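CIR protein (PDB 6ZYV) is of unknown function but is a variant antigen of the Plasmodium-interspersed repeat family, probably displayed by the malaria parasite in infected red blood cells. Local coordinates at residues D6-V11 / N166-L171; E83-A88 / D141-L146; V128-A131 / N135-G138; K183-F188 / N217-L222. The protein carries 5 engineered substitutions. All blocks are in the same frame, centred on the assembly; numbering follows the deposited sequence.

Contacts 1 and 4 lie on one side of the chain's centre, with their centres about 11 Å apart; they meet directly, since Tyr168 and Asp6 of contact 1 bond to Gly218 and Asn221 of contact 4. Contacts 2 and 3 share helix 134-149, their centres about 10 Å apart, and touch through Ala88 and Tyr136. Along the chain, residues 128-131 and 135-138 fall between the halves of contact 2, which falls between the halves of contact 1; contact 4 follows. Contact 1 also touches contact 2, through Asn7 on Tyr87, whereas contacts 3 and 4 are about 31 Å apart between centres. The N-terminal residues thus join two groups of helices in an all-helical ectodomain.

Contact 1: residues D6-V11 / N166-L171; sequences DNLKYV and NMYNEL
With CG beside the backbone N (chi1 -77°), Leu8 brings CD1 to the Tyr168 ring, at which its backbone already points CB; Asp6 swings its carboxylate to the trans position (chi1 -162°) and reaches the rim of the same ring. Leu8 CB sits over one face, 3.6 Å from the Tyr168 ring centroid and displaced toward the hydroxyl end, with CZ nearest at 3.4 Å: a CH-pi contact between side chains that cross almost perpendicularly. Leu8 CD1 continues the cover, 3.6 Å from Tyr168 CE1. Asp6 OD1 comes in at the edge, near the ring plane, 3.7 Å from Tyr168 CE2. The contact sets the start of helix 8-20 against helix 154-174, a junction that the disulfide Cys12-Cys165 makes covalent just beyond both segments. Lys9 adds its backbone N, 3.6 Å from Tyr168 CD2. The phenol oxygen is richly bonded: a water donates to Tyr168 OH (2.9 Å) and accepts from Leu8 N (3.2 Å), and Gly218 O and Asn221 ND2 of helix 213-226 bond to the same oxygen. Asn221 ND2 also bonds to Asp6 OD1, so one amide nitrogen holds both the carboxylate and the phenol.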
# COMPACT_ATOMS: atom_id res chain seq x y z
N ASP A 6 -0.08 -8.62 -12.30
CA ASP A 6 -1.45 -8.38 -11.82
C ASP A 6 -1.56 -8.38 -10.28
O ASP A 6 -2.65 -8.53 -9.75
CB ASP A 6 -2.39 -9.44 -12.44
CG ASP A 6 -3.88 -9.11 -12.40
OD1 ASP A 6 -4.23 -7.90 -12.35
OD2 ASP A 6 -4.71 -10.07 -12.43
N ASN A 7 -0.42 -8.18 -9.57
CA ASN A 7 -0.32 -8.17 -8.12
C ASN A 7 -1.26 -7.19 -7.44
O ASN A 7 -1.69 -7.46 -6.32
CB ASN A 7 1.13 -7.92 -7.66
CG ASN A 7 1.67 -6.54 -7.97
OD1 ASN A 7 1.32 -5.54 -7.33
ND2 ASN A 7 2.52 -6.44 -8.97
N LEU A 8 -1.58 -6.06 -8.11
CA LEU A 8 -2.48 -5.06 -7.51
C LEU A 8 -3.87 -5.57 -7.26
O LEU A 8 -4.52 -5.10 -6.34
CB LEU A 8 -2.54 -3.73 -8.27
CG LEU A 8 -1.38 -2.77 -8.10
CD1 LEU A 8 -1.71 -1.44 -8.65
CD2 LEU A 8 -1.02 -2.56 -6.65
N LYS A 9 -4.30 -6.58 -8.00
CA LYS A 9 -5.59 -7.25 -7.79
C LYS A 9 -5.71 -7.70 -6.31
O LYS A 9 -6.72 -7.42 -5.67
CB LYS A 9 -5.68 -8.46 -8.74
CG LYS A 9 -6.93 -9.30 -8.58
CD LYS A 9 -6.90 -10.48 -9.56
CE LYS A 9 -8.16 -11.32 -9.51
NZ LYS A 9 -8.03 -12.56 -10.32
N TYR A 10 -4.62 -8.23 -5.76
CA TYR A 10 -4.57 -8.72 -4.39
C TYR A 10 -4.14 -7.64 -3.41
O TYR A 10 -4.74 -7.56 -2.34
CB TYR A 10 -3.65 -9.95 -4.27
CG TYR A 10 -4.09 -11.06 -5.18
CD1 TYR A 10 -5.31 -11.69 -4.98
CD2 TYR A 10 -3.34 -11.42 -6.30
CE1 TYR A 10 -5.74 -12.70 -5.83
CE2 TYR A 10 -3.78 -12.39 -7.18
CZ TYR A 10 -4.97 -13.04 -6.94
OH TYR A 10 -5.37 -14.03 -7.82
N VAL A 11 -3.15 -6.81 -3.75
CA VAL A 11 -2.68 -5.72 -2.89
C VAL A 11 -3.82 -4.77 -2.53
O VAL A 11 -4.01 -4.47 -1.35
CB VAL A 11 -1.50 -4.99 -3.56
CG1 VAL A 11 -1.13 -3.70 -2.83
CG2 VAL A 11 -0.30 -5.91 -3.68
N ASN A 166 -9.61 1.35 -6.95
CA ASN A 166 -11.05 1.29 -7.22
C ASN A 166 -11.31 0.66 -8.59
O ASN A 166 -12.25 -0.13 -8.72
CB ASN A 166 -11.71 2.66 -7.11
CG ASN A 166 -11.71 3.21 -5.70
OD1 ASN A 166 -11.76 2.46 -4.71
ND2 ASN A 166 -11.66 4.53 -5.56
N MET A 167 -10.46 0.95 -9.59
CA MET A 167 -10.61 0.34 -10.91
C MET A 167 -10.31 -1.17 -10.84
O MET A 167 -11.02 -1.96 -11.46
CB MET A 167 -9.74 1.05 -11.96
CG MET A 167 -10.15 2.49 -12.19
SD MET A 167 -9.26 3.19 -13.60
CE MET A 167 -7.65 3.30 -12.89
N TYR A 168 -9.29 -1.56 -10.06
CA TYR A 168 -8.98 -2.99 -9.86
C TYR A 168 -10.15 -3.74 -9.21
O TYR A 168 -10.42 -4.88 -9.58
CB TYR A 168 -7.71 -3.17 -9.01
CG TYR A 168 -6.43 -3.21 -9.82
CD1 TYR A 168 -5.74 -2.04 -10.12
CD2 TYR A 168 -5.93 -4.40 -10.31
CE1 TYR A 168 -4.56 -2.06 -10.84
CE2 TYR A 168 -4.76 -4.44 -11.06
CZ TYR A 168 -4.07 -3.26 -11.32
OH TYR A 168 -2.91 -3.25 -12.06
N ASN A 169 -10.84 -3.10 -8.26
CA ASN A 169 -12.00 -3.67 -7.57
C ASN A 169 -13.15 -3.81 -8.57
O ASN A 169 -13.86 -4.81 -8.53
CB ASN A 169 -12.44 -2.79 -6.39
CG ASN A 169 -13.70 -3.28 -5.67
OD1 ASN A 169 -14.69 -2.54 -5.51
ND2 ASN A 169 -13.70 -4.55 -5.25
N GLU A 170 -13.35 -2.82 -9.45
CA GLU A 170 -14.38 -2.89 -10.46
C GLU A 170 -14.12 -4.03 -11.43
O GLU A 170 -15.03 -4.80 -11.74
CB GLU A 170 -14.49 -1.55 -11.21
CG GLU A 170 -15.19 -0.46 -10.43
CD GLU A 170 -16.55 -0.89 -9.94
OE1 GLU A 170 -17.41 -1.23 -10.79
OE2 GLU A 170 -16.75 -0.92 -8.70
N LEU A 171 -12.88 -4.18 -11.87
CA LEU A 171 -12.49 -5.26 -12.76
C LEU A 171 -12.70 -6.63 -12.09
O LEU A 171 -13.10 -7.58 -12.73
CB LEU A 171 -11.01 -5.08 -13.12
CG LEU A 171 -10.38 -6.16 -13.95
CD1 LEU A 171 -10.84 -6.07 -15.38
CD2 LEU A 171 -8.88 -6.09 -13.86
O HOH W 1 -0.74 -4.86 -10.91

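Contact 2: residues E83-A88 / D141-L146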
# COMPACT_ATOMS: atom_id res chain seq x y z
N GLU A 83 10.31 -8.55 -5.77
CA GLU A 83 9.00 -8.72 -5.15
C GLU A 83 9.06 -8.22 -3.71
O GLU A 83 8.21 -7.45 -3.32
CB GLU A 83 8.52 -10.19 -5.19
CG GLU A 83 7.98 -10.63 -6.54
CD GLU A 83 7.86 -12.13 -6.72
OE1 GLU A 83 6.79 -12.59 -7.20
OE2 GLU A 83 8.81 -12.85 -6.36
N LYS A 84 10.08 -8.59 -2.94
CA LYS A 84 10.22 -8.12 -1.56
C LYS A 84 10.22 -6.58 -1.49
O LYS A 84 9.51 -6.00 -0.66
CB LYS A 84 11.53 -8.64 -0.94
CG LYS A 84 11.44 -10.05 -0.44
CD LYS A 84 12.82 -10.69 -0.42
CE LYS A 84 12.80 -12.10 0.12
NZ LYS A 84 14.15 -12.72 0.01
N ASP A 85 10.97 -5.95 -2.42
CA ASP A 85 11.10 -4.50 -2.51
C ASP A 85 9.74 -3.86 -2.85
O ASP A 85 9.31 -2.92 -2.19
CB ASP A 85 12.17 -4.13 -3.56
CG ASP A 85 12.37 -2.64 -3.73
OD1 ASP A 85 11.63 -2.03 -4.54
OD2 ASP A 85 13.26 -2.08 -3.04
N GLN A 86 9.04 -4.40 -3.85
CA GLN A 86 7.74 -3.90 -4.26
C GLN A 86 6.71 -4.02 -3.11
O GLN A 86 6.00 -3.05 -2.85
CB GLN A 86 7.28 -4.70 -5.49
CG GLN A 86 6.20 -4.01 -6.30
CD GLN A 86 5.61 -4.90 -7.39
OE1 GLN A 86 5.58 -6.13 -7.29
NE2 GLN A 86 5.09 -4.29 -8.44
N TYR A 87 6.66 -5.17 -2.41
CA TYR A 87 5.69 -5.38 -1.35
C TYR A 87 6.00 -4.56 -0.13
O TYR A 87 5.07 -4.05 0.50
CB TYR A 87 5.53 -6.88 -1.02
CG TYR A 87 4.92 -7.60 -2.20
CD1 TYR A 87 3.85 -7.05 -2.90
CD2 TYR A 87 5.45 -8.80 -2.66
CE1 TYR A 87 3.35 -7.66 -4.05
CE2 TYR A 87 4.94 -9.42 -3.80
CZ TYR A 87 3.89 -8.85 -4.49
OH TYR A 87 3.36 -9.46 -5.59
N ALA A 88 7.29 -4.38 0.20
CA ALA A 88 7.66 -3.51 1.33
C ALA A 88 7.22 -2.07 1.03
O ALA A 88 6.70 -1.38 1.90
CB ALA A 88 9.15 -3.56 1.57
N ASP A 141 14.38 0.51 5.19
CA ASP A 141 14.97 1.82 5.44
C ASP A 141 14.88 2.74 4.22
O ASP A 141 14.64 3.93 4.38
CB ASP A 141 16.43 1.69 5.88
CG ASP A 141 16.60 1.36 7.34
OD1 ASP A 141 15.66 1.66 8.13
OD2 ASP A 141 17.68 0.80 7.70
N LYS A 142 15.11 2.19 3.00
CA LYS A 142 15.04 2.96 1.78
C LYS A 142 13.61 3.42 1.55
O LYS A 142 13.42 4.56 1.20
CB LYS A 142 15.51 2.14 0.57
CG LYS A 142 16.48 2.89 -0.35
CD LYS A 142 16.07 4.28 -0.87
CE LYS A 142 17.34 5.08 -1.10
NZ LYS A 142 17.15 6.49 -1.60
N LYS A 143 12.62 2.54 1.78
CA LYS A 143 11.22 2.88 1.60
C LYS A 143 10.79 3.96 2.59
O LYS A 143 10.10 4.89 2.19
CB LYS A 143 10.30 1.64 1.64
CG LYS A 143 10.62 0.58 0.58
CD LYS A 143 10.48 1.10 -0.86
CE LYS A 143 10.81 0.06 -1.93
NZ LYS A 143 10.45 0.53 -3.33
N ILE A 144 11.26 3.88 3.86
CA ILE A 144 10.96 4.90 4.87
C ILE A 144 11.57 6.25 4.47
O ILE A 144 10.91 7.29 4.54
CB ILE A 144 11.41 4.43 6.29
CG1 ILE A 144 10.49 3.35 6.82
CG2 ILE A 144 11.54 5.59 7.29
CD1 ILE A 144 11.06 2.62 8.03
N ASP A 145 12.81 6.22 3.98
CA ASP A 145 13.50 7.42 3.54
C ASP A 145 12.80 8.04 2.32
O ASP A 145 12.68 9.26 2.24
CB ASP A 145 14.97 7.12 3.24
CG ASP A 145 15.82 8.36 3.13
OD1 ASP A 145 15.65 9.28 3.96
OD2 ASP A 145 16.67 8.42 2.19
N LEU A 146 12.28 7.20 1.41
CA LEU A 146 11.53 7.64 0.26
C LEU A 146 10.23 8.31 0.70
O LEU A 146 9.88 9.31 0.10
CB LEU A 146 11.22 6.47 -0.67
CG LEU A 146 12.33 6.10 -1.61
CD1 LEU A 146 12.01 4.79 -2.31
CD2 LEU A 146 12.66 7.27 -2.60
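Lys143 carries the whole contact from helix 134-149, meeting Asp85 and Ala88 of helix 81-101. Ala88 is also touched by Ile139 and Tyr136, one and two turns before Lys143. At Lys143 the chain leaves with CG beside the backbone N and bends again at its second torsion (chi2 -61°), after which CD, CE and NZ run on extended. This path lays the lower part of the chain alongside helix 81-101, with CG 4.3 Å from Ala88 C, and delivers the ammonium to Asp85. The salt bridge is single-pronged: Lys143 NZ donates to Asp85 OD1 at 3.1 Å, approaching from above the carboxylate, 43° out of its plane. Asp85 OD2 is instead nearest to the methylene, 3.4 Å from Lys143 CE, and the backbone takes part as well, Asp85 O lying 3.3 Å from the same CE. The lysine and aspartate chains cross at about a right angle, so the carboxylate lies across the end of the lysine rather than in line with it. Further along, Ile144 faces helix 110-118, while Leu146, like Lys142 before it, touches Gln210 of helix 206-211. The arrangement is a helix-helix contact in an all-alpha fold: the methylenes of one long lysine bridge the gap to Ala88, the nearest CA atoms, those of Ala88 and Lys143, being 7.3 Å apart, and its ammonium reaches Asp85 to tie the two helices at the partly exposed border of their interface.

Contact 3: residues V128-A131 / N135-G138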
# COMPACT_ATOMS: atom_id res chain seq x y z
N VAL A 128 7.00 -12.62 9.30
CA VAL A 128 7.52 -11.98 8.09
C VAL A 128 8.87 -12.63 7.80
O VAL A 128 9.82 -12.41 8.55
CB VAL A 128 7.61 -10.45 8.16
CG1 VAL A 128 8.05 -9.91 6.82
CG2 VAL A 128 6.27 -9.84 8.57
N SER A 129 8.92 -13.49 6.78
CA SER A 129 10.11 -14.28 6.43
C SER A 129 11.43 -13.51 6.40
O SER A 129 12.45 -13.96 6.94
CB SER A 129 9.89 -15.01 5.11
OG SER A 129 8.77 -15.87 5.17
N SER A 130 11.41 -12.33 5.78
CA SER A 130 12.62 -11.56 5.58
C SER A 130 12.99 -10.60 6.73
O SER A 130 14.07 -10.03 6.70
CB SER A 130 12.57 -10.83 4.24
OG SER A 130 11.52 -11.22 3.36
N ALA A 131 12.14 -10.46 7.76
CA ALA A 131 12.35 -9.52 8.87
C ALA A 131 13.77 -9.44 9.45
O ALA A 131 14.23 -8.34 9.77
CB ALA A 131 11.39 -9.82 9.99
N ASN A 135 19.55 -7.47 4.27
CA ASN A 135 19.13 -6.97 2.95
C ASN A 135 17.69 -6.41 3.03
O ASN A 135 17.39 -5.41 2.38
CB ASN A 135 19.20 -8.08 1.91
CG ASN A 135 20.39 -7.96 0.98
OD1 ASN A 135 20.28 -8.20 -0.23
ND2 ASN A 135 21.56 -7.61 1.51
N TYR A 136 16.83 -7.03 3.85
CA TYR A 136 15.46 -6.60 4.01
C TYR A 136 15.36 -5.30 4.79
O TYR A 136 14.57 -4.43 4.44
CB TYR A 136 14.60 -7.68 4.68
CG TYR A 136 13.12 -7.37 4.52
CD1 TYR A 136 12.50 -7.44 3.28
CD2 TYR A 136 12.37 -6.91 5.60
CE1 TYR A 136 11.16 -7.12 3.13
CE2 TYR A 136 11.02 -6.61 5.46
CZ TYR A 136 10.42 -6.70 4.22
OH TYR A 136 9.10 -6.39 4.05
N LYS A 137 16.18 -5.18 5.83
CA LYS A 137 16.22 -3.96 6.63
C LYS A 137 16.63 -2.75 5.75
O LYS A 137 16.03 -1.69 5.87
CB LYS A 137 17.16 -4.12 7.85
CG LYS A 137 17.18 -2.91 8.79
CD LYS A 137 15.79 -2.50 9.30
CE LYS A 137 15.81 -1.16 10.01
NZ LYS A 137 14.45 -0.67 10.33
N GLY A 138 17.53 -2.97 4.80
CA GLY A 138 17.96 -1.95 3.86
C GLY A 138 16.82 -1.51 2.96
O GLY A 138 16.68 -0.33 2.68
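Ser130 lies against Tyr136, and most of the contact is made by this pair. Aromatic packing comes first: Ser130 CB stands over one face of the tyrosine ring, 3.9 Å from its centroid in a CH-pi contact tilted 30° from the ring normal. The tilt places it toward the base of the ring, with Tyr136 CG and CD1 both 3.5 Å from Ser130 CB. Tyr136 can offer this face because its CG is trans to the backbone N (chi1 -166°), which sends the ring out toward the turn. Ser130 OG nearly eclipses its own backbone N (chi1 -12°), an unusual torsion as modelled, and lies farther from the ring, 3.9 Å from Tyr136 CD1. Polar backbone against carbon is the second kind: Ser130 O presses close to Tyr136 CB at 3.1 Å, and Ala131 N sits obliquely to the ring, 4.2 Å from Tyr136 CD2. No hydrogen bond crosses between the segments; within the turn Ala131 N donates to Val128 O (3.1 Å). The tyrosine is wedged among Leu67 of helix 55-71, Ala88 of helix 81-101 and Tyr124 of helix 122-127. Ser129 OG bonds to Glu71 and Lys137 NZ forms a salt bridge with Glu119, so polar groups on both segments have partners on other helices. The arrangement is a type I beta turn from Val128 to Ala131 in the short connection between helices 122-127 and 134-149, packed onto an aromatic residue from the first turn of the following helix.

Contact 4: residues K183-F188 / N217-L222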
# COMPACT_ATOMS: atom_id res chain seq x y z
N LYS A 183 -13.75 4.77 -19.56
CA LYS A 183 -14.21 6.00 -18.92
C LYS A 183 -13.45 6.23 -17.60
O LYS A 183 -12.97 7.33 -17.37
CB LYS A 183 -15.72 5.91 -18.64
CG LYS A 183 -16.32 7.16 -18.00
CD LYS A 183 -17.82 7.00 -17.64
CE LYS A 183 -18.79 7.50 -18.70
NZ LYS A 183 -19.90 8.32 -18.13
N ASP A 184 -13.29 5.17 -16.77
CA ASP A 184 -12.57 5.28 -15.51
C ASP A 184 -11.08 5.55 -15.69
O ASP A 184 -10.51 6.31 -14.90
CB ASP A 184 -12.80 4.05 -14.62
CG ASP A 184 -14.22 3.91 -14.10
OD1 ASP A 184 -15.03 4.86 -14.29
OD2 ASP A 184 -14.54 2.84 -13.52
N ALA A 185 -10.45 4.94 -16.70
CA ALA A 185 -9.04 5.15 -17.00
C ALA A 185 -8.80 6.59 -17.44
O ALA A 185 -7.81 7.20 -17.02
CB ALA A 185 -8.58 4.18 -18.07
N GLN A 186 -9.73 7.18 -18.23
CA GLN A 186 -9.63 8.57 -18.66
C GLN A 186 -9.78 9.53 -17.48
O GLN A 186 -9.02 10.49 -17.39
CB GLN A 186 -10.65 8.90 -19.77
CG GLN A 186 -10.35 10.26 -20.49
CD GLN A 186 -9.13 10.30 -21.42
OE1 GLN A 186 -9.07 9.62 -22.46
NE2 GLN A 186 -8.12 11.10 -21.06
N ASN A 187 -10.70 9.24 -16.55
CA ASN A 187 -10.83 10.05 -15.34
C ASN A 187 -9.57 9.91 -14.46
O ASN A 187 -9.13 10.89 -13.87
CB ASN A 187 -12.06 9.64 -14.54
CG ASN A 187 -13.37 10.07 -15.17
OD1 ASN A 187 -13.41 10.97 -15.99
ND2 ASN A 187 -14.46 9.44 -14.79
N PHE A 188 -9.01 8.71 -14.38
CA PHE A 188 -7.80 8.44 -13.61
C PHE A 188 -6.59 9.23 -14.15
O PHE A 188 -5.90 9.87 -13.36
CB PHE A 188 -7.52 6.93 -13.60
CG PHE A 188 -6.19 6.59 -12.94
CD1 PHE A 188 -6.06 6.60 -11.55
CD2 PHE A 188 -5.07 6.32 -13.71
CE1 PHE A 188 -4.83 6.34 -10.95
CE2 PHE A 188 -3.84 6.09 -13.11
CZ PHE A 188 -3.73 6.07 -11.74
N ASN A 217 3.29 0.97 -13.22
CA ASN A 217 3.13 -0.46 -13.45
C ASN A 217 1.67 -0.86 -13.18
O ASN A 217 1.10 -1.63 -13.95
CB ASN A 217 4.08 -1.29 -12.59
CG ASN A 217 5.53 -1.06 -12.91
OD1 ASN A 217 5.91 -0.79 -14.04
ND2 ASN A 217 6.38 -1.17 -11.91
N GLY A 218 1.07 -0.30 -12.12
CA GLY A 218 -0.31 -0.58 -11.77
C GLY A 218 -1.33 -0.22 -12.84
O GLY A 218 -2.23 -1.01 -13.13
N TYR A 219 -1.19 0.96 -13.43
CA TYR A 219 -2.05 1.43 -14.50
C TYR A 219 -1.82 0.60 -15.78
O TYR A 219 -2.79 0.16 -16.40
CB TYR A 219 -1.82 2.93 -14.78
CG TYR A 219 -2.69 3.47 -15.89
CD1 TYR A 219 -4.06 3.60 -15.73
CD2 TYR A 219 -2.14 3.80 -17.13
CE1 TYR A 219 -4.87 4.07 -16.77
CE2 TYR A 219 -2.94 4.26 -18.17
CZ TYR A 219 -4.30 4.39 -17.99
OH TYR A 219 -5.09 4.82 -19.03
N ASP A 220 -0.56 0.33 -16.14
CA ASP A 220 -0.23 -0.48 -17.32
C ASP A 220 -0.86 -1.87 -17.21
O ASP A 220 -1.46 -2.35 -18.17
CB ASP A 220 1.29 -0.61 -17.50
CG ASP A 220 1.99 0.59 -18.13
OD1 ASP A 220 1.28 1.50 -18.65
OD2 ASP A 220 3.25 0.63 -18.08
N ASN A 221 -0.77 -2.49 -16.02
CA ASN A 221 -1.35 -3.81 -15.84
C ASN A 221 -2.87 -3.73 -15.91
O ASN A 221 -3.49 -4.60 -16.53
CB ASN A 221 -0.88 -4.47 -14.54
CG ASN A 221 -1.57 -5.82 -14.33
OD1 ASN A 221 -1.18 -6.83 -14.94
ND2 ASN A 221 -2.66 -5.84 -13.55
N LEU A 222 -3.47 -2.70 -15.30
CA LEU A 222 -4.92 -2.56 -15.31
C LEU A 222 -5.52 -2.50 -16.75
O LEU A 222 -6.44 -3.25 -17.07
CB LEU A 222 -5.32 -1.32 -14.47
CG LEU A 222 -6.80 -1.05 -14.15
CD1 LEU A 222 -7.47 -0.22 -15.26
CD2 LEU A 222 -7.58 -2.31 -13.79
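The rings of Phe188 and Tyr219 lie nearly parallel, with planes 20° apart, but they are slid so far that they barely overlap and their centroids are 5.4 Å apart. Neither ring is centred on a face of the other: Phe188 CD2 comes obliquely to within 3.5 Å of Tyr219 CD1, and Phe188 CE2 lies 3.6 Å from that same carbon. At the edge of the tyrosine, near the ring plane, sits the methyl of Ala185, 3.9 Å from Tyr219 CE1 and 3.7 Å from Tyr219 OH. Both aromatic side chains hold CG trans to the backbone N (chi1 174° for Phe188 and 179° for Tyr219). Each therefore reaches out toward the facing helix, and the two pass each other in opposite directions. The tyrosine thus runs past the phenylalanine to meet Ala185, one turn earlier on helix 181-198. The hydroxyl is satisfied by a hydrogen bond from Tyr219 OH to Pro235 O in the loop after helix 213-226. Leu237 of that loop packs on both rings, while Phe188 also touches Ile160, Leu164 and Met167 of helix 154-174. All three residues that touch here are buried; the closest CA atoms, those of Ala185 and Tyr219, are 8.3 Å apart, and the side chains fill the space between. This is a buried aromatic interface between helices 181-198 and 213-226, away from the centre of the chain, reinforced by the disulfide Cys181-Cys226, which joins the start of the first helix to the end of the second.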